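Local coordinates for phosphotriesterase, putative (Deinococcus radiodurans, PDB 4J35), which probably hydrolyses lactones and, in this engineered form, organophosphates, using a pair of divalent metal ions at the mouth of a TIM barrel, at residues Ala67-Asn70 with Asn71-Arg74; Pro289-Ser293 with Asp294-Pro298. The protein carries 7 engineered substitutions. All coordinates share one frame; numbering follows the deposited sequence.

Contact 1 (Ala67-Asn70 with Asn71-Arg74); sequences ATPN and NCGR. Engineered in segment 71-74: Asn-71 (natural residue Asp).
The carboxamide of Asn-70 lies over one face of the Arg-74 guanidinium, the two planes 25° apart and the side chains running side by side. OD1 of Asn-70 sits over the centre of that face, 3.1 Å from CZ of Arg-74, while CG of Asn-70 rests 3.4 Å from NH2 of Arg-74. Stacked in this way, OD1 cannot meet the arginine's N-H groups in their plane, and it accepts instead from the backbone N of Gly-95. The guanidinium is tied by NH1 to the carbonyl of Ala-93 and, in a salt bridge, to Glu-127, whose OE1 also takes ND2 of Asn-70; one carboxylate thus serves both layers of the stack. An extended start to the arginine chain (chi1 175°) and a bend at chi3 (70°) fold the group back over the asparagine. Water 1 links NH2 of Arg-74 to the carbonyl O of Asn-70, and water 2 donates to the same oxygen and accepts from N of Gly-73 at 2.7 Å. Below the stack a type I beta turn from Pro-69 to Cys-72 closes with N of Cys-72 bonded to O of Pro-69 at 3.1 Å. CD of the proline ring lies 3.9 Å from CB of Cys-72, and CB of Pro-69 is 3.5 Å from OD1 of the engineered Asn-71, which accepts from N of Phe-97. CG2 of Thr-68 packs 3.2 Å from O of Cys-72, leaving OG1 to Asp-66 and the metal ligand His-23. This is a loop following strand 61-66 of the TIM barrel, a second-shell element of the binuclear metal site, with the side chain of Pro-69 about 6 Å from a cobalt ion.

Contact 2 (Pro289-Ser293 with Asp294-Pro298); sequences PLHIS and DDILP
Two amides grip the carbonyl O of His-291: N of Asp-295 at 2.9 Å and N of Ile-296 at 3.2 Å. The first completes an ordinary alpha-helical turn, the second a wider pi-type one, and the wider spacing carries on as N of Leu-297 bonds to O of Ile-292 at 3.0 Å and a nearly straight 171°. O of Ile-292 also receives a weak bond from N of Ile-296. Pro-298 has no N-H to give to the turn before it, and the helix kinks there, with CD of Pro-298 set against O of Ser-293 at 3.5 Å. The buried imidazole of His-291 donates from ND1 to OD2 of Asp-295 over a short 2.6 Å. The oxygen lies in the ring plane and uses its anti lone pair, although ring and carboxylate planes are 57° apart. With CG anti to the backbone N (chi1 172°), the ring reaches along the helix toward the next turn, where CG1 of Ile-296 lies over one face, offset toward the rim, in a CH-pi contact 4.0 Å from the ring centroid. Replacing His-291 with alanine is likely to leave the carboxylates of Asp-295 and Asp-240 without their imidazole partner and to open a gap beside Ile-296. Farther round, CG2 of Ile-292 meets CD2 of Leu-297 at 3.8 Å, both side chains resting on Leu-261 of strand 259-261. Asp-294, its N bonded to O of Leu-290, sends its carboxylate to a salt bridge with Arg-59. At its other nitrogen, NE2, His-291 is hydrogen-bonded to Asp-240, and an imidazole held between two carboxylates is likely to have its positively charged form stabilised.

How the contacts relate
The centre of contact 1 lies about 11 Å from that of the chain, the centre of contact 2 about 18 Å, on opposite sides; they share no helix or strand. Both are partly buried, but contact 1 has no fully exposed touching residue, whereas Asp-294 and Pro-298 of contact 2 are exposed. The 67-74 loop, beside the metals, adds side-chain bonds and two waters to its few backbone bonds. Segment 289-298, which leads into and runs along helix 291-303, relies mainly on backbone bonds, with apolar residues turned to strand 259-261. The arginine of contact 1 stacks on an amide and is bridged to Glu-127; the histidine of contact 2 is bonded at its edge to carboxylates.

Contact 1 (Ala67-Asn70 with Asn71-Arg74)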
ATOM      1  N   ALA A  67       2.692   0.375   3.516  1.00 27.70           N
ATOM      2  CA  ALA A  67       2.992   1.033   2.226  1.00 28.36           C
ATOM      3  C   ALA A  67       3.594   2.424   2.400  1.00 27.25           C
ATOM      4  O   ALA A  67       3.687   3.202   1.465  1.00 28.73           O
ATOM      5  CB  ALA A  67       1.725   1.123   1.422  1.00 28.34           C
ATOM      6  N   THR A  68       4.002   2.755   3.612  1.00 26.95           N
ATOM      7  CA  THR A  68       4.445   4.113   3.911  1.00 27.60           C
ATOM      8  C   THR A  68       5.739   4.497   3.196  1.00 28.28           C
ATOM      9  O   THR A  68       6.783   3.869   3.390  1.00 28.50           O
ATOM     10  CB  THR A  68       4.691   4.278   5.391  1.00 28.80           C
ATOM     11  OG1 THR A  68       3.532   3.820   6.101  1.00 28.48           O
ATOM     12  CG2 THR A  68       4.989   5.728   5.738  1.00 29.09           C
ATOM     13  N   PRO A  69       5.676   5.549   2.384  1.00 29.69           N
ATOM     14  CA  PRO A  69       6.880   5.973   1.664  1.00 30.32           C
ATOM     15  C   PRO A  69       7.967   6.541   2.586  1.00 26.29           C
ATOM     16  O   PRO A  69       7.682   6.906   3.747  1.00 29.20           O
ATOM     17  CB  PRO A  69       6.361   7.074   0.728  1.00 32.05           C
ATOM     18  CG  PRO A  69       4.894   6.873   0.661  1.00 40.98           C
ATOM     19  CD  PRO A  69       4.491   6.320   1.981  1.00 32.08           C
ATOM     20  N   ASN A  70       9.198   6.596   2.051  1.00 31.17           N
ATOM     21  CA  ASN A  70      10.358   7.064   2.787  1.00 30.01           C
ATOM     22  C   ASN A  70      10.146   8.452   3.377  1.00 31.15           C
ATOM     23  O   ASN A  70      10.698   8.735   4.435  1.00 30.03           O
ATOM     24  CB  ASN A  70      11.633   7.099   1.924  1.00 28.93           C
ATOM     25  CG  ASN A  70      12.054   5.719   1.419  1.00 30.84           C
ATOM     26  OD1 ASN A  70      11.295   4.743   1.492  1.00 30.17           O
ATOM     27  ND2 ASN A  70      13.273   5.637   0.889  1.00 30.04           N
ATOM     28  N   ASN A  71       9.368   9.306   2.712  1.00 29.16           N
ATOM     29  CA  ASN A  71       9.220  10.692   3.155  1.00 28.63           C
ATOM     30  C   ASN A  71       7.904  10.950   3.894  1.00 35.94           C
ATOM     31  O   ASN A  71       7.520  12.102   4.095  1.00 34.04           O
ATOM     32  CB  ASN A  71       9.383  11.663   1.958  1.00 33.49           C
ATOM     33  CG  ASN A  71       8.410  11.356   0.791  1.00 44.07           C
ATOM     34  OD1 ASN A  71       7.940  10.230   0.623  1.00 36.51           O
ATOM     35  ND2 ASN A  71       8.157  12.358  -0.039  1.00 47.03           N
ATOM     36  N   CYS A  72       7.208   9.882   4.299  1.00 31.27           N
ATOM     37  CA  CYS A  72       5.950  10.034   5.008  1.00 31.03           C
ATOM     38  C   CYS A  72       6.015   9.347   6.347  1.00 37.38           C
ATOM     39  O   CYS A  72       5.018   8.794   6.814  1.00 31.79           O
ATOM     40  CB  CYS A  72       4.786   9.445   4.217  1.00 28.65           C
ATOM     41  SG  CYS A  72       4.534  10.254   2.592  1.00 33.52           S
ATOM     42  N   GLY A  73       7.186   9.372   6.973  1.00 36.73           N
ATOM     43  CA  GLY A  73       7.251   8.906   8.349  1.00 32.00           C
ATOM     44  C   GLY A  73       7.591   7.455   8.553  1.00 38.07           C
ATOM     45  O   GLY A  73       7.502   6.957   9.669  1.00 33.19           O
ATOM     46  N   ARG A  74       7.988   6.772   7.482  1.00 28.65           N
ATOM     47  CA  ARG A  74       8.363   5.356   7.547  1.00 27.77           C
ATOM     48  C   ARG A  74       9.409   5.108   8.606  1.00 29.43           C
ATOM     49  O   ARG A  74      10.413   5.852   8.717  1.00 30.90           O
ATOM     50  CB  ARG A  74       8.977   4.921   6.195  1.00 32.26           C
ATOM     51  CG  ARG A  74       9.521   3.476   6.189  1.00 26.33           C
ATOM     52  CD  ARG A  74      10.317   3.161   4.907  1.00 28.65           C
ATOM     53  NE  ARG A  74      11.573   3.882   4.882  1.00 32.67           N
ATOM     54  CZ  ARG A  74      12.594   3.608   4.065  1.00 30.63           C
ATOM     55  NH1 ARG A  74      12.523   2.575   3.209  1.00 30.51           N
ATOM     56  NH2 ARG A  74      13.670   4.368   4.112  1.00 32.99           N
TER
HETATM   57  O   HOH W   1      12.878   7.001   5.670  1.00 45.43           O
HETATM   58  O   HOH W   2       9.533  10.675   6.712  1.00 45.57           O

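Contact 2 (Pro289-Ser293 with Asp294-Pro298)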
ATOM      1  N   PRO A 289      -8.620  -0.838  10.171  1.00 33.12           N
ATOM      2  CA  PRO A 289      -8.256  -2.120   9.536  1.00 36.56           C
ATOM      3  C   PRO A 289      -9.068  -3.371   9.887  1.00 34.91           C
ATOM      4  O   PRO A 289      -8.729  -4.461   9.443  1.00 33.72           O
ATOM      5  CB  PRO A 289      -6.810  -2.317   9.978  1.00 35.96           C
ATOM      6  CG  PRO A 289      -6.706  -1.523  11.243  1.00 32.52           C
ATOM      7  CD  PRO A 289      -7.540  -0.318  11.015  1.00 35.19           C
ATOM      8  N   LEU A 290     -10.125  -3.243  10.683  1.00 32.00           N
ATOM      9  CA  LEU A 290     -10.969  -4.385  10.988  1.00 32.32           C
ATOM     10  C   LEU A 290     -12.223  -4.443  10.115  1.00 32.50           C
ATOM     11  O   LEU A 290     -13.031  -5.379  10.218  1.00 36.19           O
ATOM     12  CB  LEU A 290     -11.424  -4.275  12.494  1.00 32.46           C
ATOM     13  CG  LEU A 290     -10.282  -3.917  13.437  1.00 32.28           C
ATOM     14  CD1 LEU A 290     -10.818  -3.754  14.903  1.00 35.15           C
ATOM     15  CD2 LEU A 290      -9.224  -4.969  13.439  1.00 35.07           C
ATOM     16  N   HIS A 291     -12.443  -3.391   9.340  1.00 32.55           N
ATOM     17  CA  HIS A 291     -13.641  -3.221   8.529  1.00 32.53           C
ATOM     18  C   HIS A 291     -13.788  -4.316   7.460  1.00 35.40           C
ATOM     19  O   HIS A 291     -14.884  -4.829   7.232  1.00 32.94           O
ATOM     20  CB  HIS A 291     -13.595  -1.824   7.920  1.00 34.68           C
ATOM     21  CG  HIS A 291     -14.658  -1.538   6.905  1.00 39.86           C
ATOM     22  ND1 HIS A 291     -15.990  -1.815   7.109  1.00 41.20           N
ATOM     23  CD2 HIS A 291     -14.583  -0.951   5.691  1.00 40.37           C
ATOM     24  CE1 HIS A 291     -16.690  -1.419   6.064  1.00 38.52           C
ATOM     25  NE2 HIS A 291     -15.856  -0.899   5.181  1.00 39.78           N
ATOM     26  N   ILE A 292     -12.686  -4.789   6.892  1.00 42.48           N
ATOM     27  CA  ILE A 292     -12.824  -5.704   5.767  1.00 32.63           C
ATOM     28  C   ILE A 292     -13.272  -7.051   6.346  1.00 35.86           C
ATOM     29  O   ILE A 292     -14.267  -7.629   5.922  1.00 35.42           O
ATOM     30  CB  ILE A 292     -11.548  -5.844   4.943  1.00 32.41           C
ATOM     31  CG1 ILE A 292     -11.515  -4.693   3.953  1.00 32.38           C
ATOM     32  CG2 ILE A 292     -11.544  -7.194   4.246  1.00 41.77           C
ATOM     33  CD1 ILE A 292     -10.152  -4.515   3.241  1.00 31.97           C
ATOM     34  N   SER A 293     -12.573  -7.485   7.391  1.00 41.57           N
ATOM     35  CA  SER A 293     -12.959  -8.681   8.122  1.00 42.30           C
ATOM     36  C   SER A 293     -14.400  -8.653   8.656  1.00 37.15           C
ATOM     37  O   SER A 293     -15.141  -9.628   8.469  1.00 39.16           O
ATOM     38  CB  SER A 293     -11.988  -8.947   9.258  1.00 40.66           C
ATOM     39  OG  SER A 293     -10.661  -9.067   8.783  1.00 42.92           O
ATOM     40  N   ASP A 294     -14.808  -7.575   9.339  1.00 40.49           N
ATOM     41  CA  ASP A 294     -16.105  -7.575  10.026  1.00 42.84           C
ATOM     42  C   ASP A 294     -17.299  -7.270   9.124  1.00 48.80           C
ATOM     43  O   ASP A 294     -18.410  -7.743   9.402  1.00 41.61           O
ATOM     44  CB  ASP A 294     -16.140  -6.548  11.200  1.00 33.62           C
ATOM     45  CG  ASP A 294     -15.140  -6.848  12.273  1.00 46.08           C
ATOM     46  OD1 ASP A 294     -14.501  -7.912  12.213  1.00 38.00           O
ATOM     47  OD2 ASP A 294     -15.020  -6.026  13.220  1.00 41.94           O
ATOM     48  N   ASP A 295     -17.096  -6.444   8.095  1.00 34.13           N
ATOM     49  CA  ASP A 295     -18.218  -5.902   7.324  1.00 33.80           C
ATOM     50  C   ASP A 295     -18.168  -6.367   5.852  1.00 43.65           C
ATOM     51  O   ASP A 295     -19.185  -6.722   5.258  1.00 43.66           O
ATOM     52  CB  ASP A 295     -18.195  -4.395   7.300  1.00 33.59           C
ATOM     53  CG  ASP A 295     -18.299  -3.786   8.692  1.00 34.72           C
ATOM     54  OD1 ASP A 295     -19.176  -4.263   9.441  1.00 41.62           O
ATOM     55  OD2 ASP A 295     -17.487  -2.884   8.971  1.00 34.96           O
ATOM     56  N   ILE A 296     -16.978  -6.352   5.280  1.00 37.08           N
ATOM     57  CA  ILE A 296     -16.868  -6.547   3.823  1.00 36.76           C
ATOM     58  C   ILE A 296     -16.956  -7.997   3.416  1.00 33.75           C
ATOM     59  O   ILE A 296     -17.797  -8.358   2.591  1.00 39.17           O
ATOM     60  CB  ILE A 296     -15.557  -5.943   3.285  1.00 39.68           C
ATOM     61  CG1 ILE A 296     -15.493  -4.447   3.604  1.00 37.68           C
ATOM     62  CG2 ILE A 296     -15.415  -6.232   1.780  1.00 38.90           C
ATOM     63  CD1 ILE A 296     -16.630  -3.632   3.012  1.00 36.36           C
ATOM     64  N   LEU A 297     -16.069  -8.836   3.922  1.00 33.71           N
ATOM     65  CA  LEU A 297     -16.070 -10.225   3.488  1.00 33.95           C
ATOM     66  C   LEU A 297     -17.429 -10.924   3.670  1.00 37.31           C
ATOM     67  O   LEU A 297     -17.882 -11.686   2.823  1.00 35.47           O
ATOM     68  CB  LEU A 297     -14.938 -11.010   4.173  1.00 43.86           C
ATOM     69  CG  LEU A 297     -13.523 -10.453   3.978  1.00 40.91           C
ATOM     70  CD1 LEU A 297     -12.480 -11.402   4.565  1.00 39.75           C
ATOM     71  CD2 LEU A 297     -13.196 -10.140   2.487  1.00 38.44           C
ATOM     72  N   PRO A 298     -18.106 -10.673   4.802  1.00 34.49           N
ATOM     73  CA  PRO A 298     -19.384 -11.349   5.001  1.00 40.15           C
ATOM     74  C   PRO A 298     -20.383 -10.791   4.021  1.00 35.00           C
ATOM     75  O   PRO A 298     -21.318 -11.462   3.594  1.00 35.34           O
ATOM     76  CB  PRO A 298     -19.786 -10.941   6.458  1.00 35.28           C
ATOM     77  CG  PRO A 298     -18.509 -10.627   7.124  1.00 34.96           C
ATOM     78  CD  PRO A 298     -17.609 -10.006   6.018  1.00 35.16           C
TER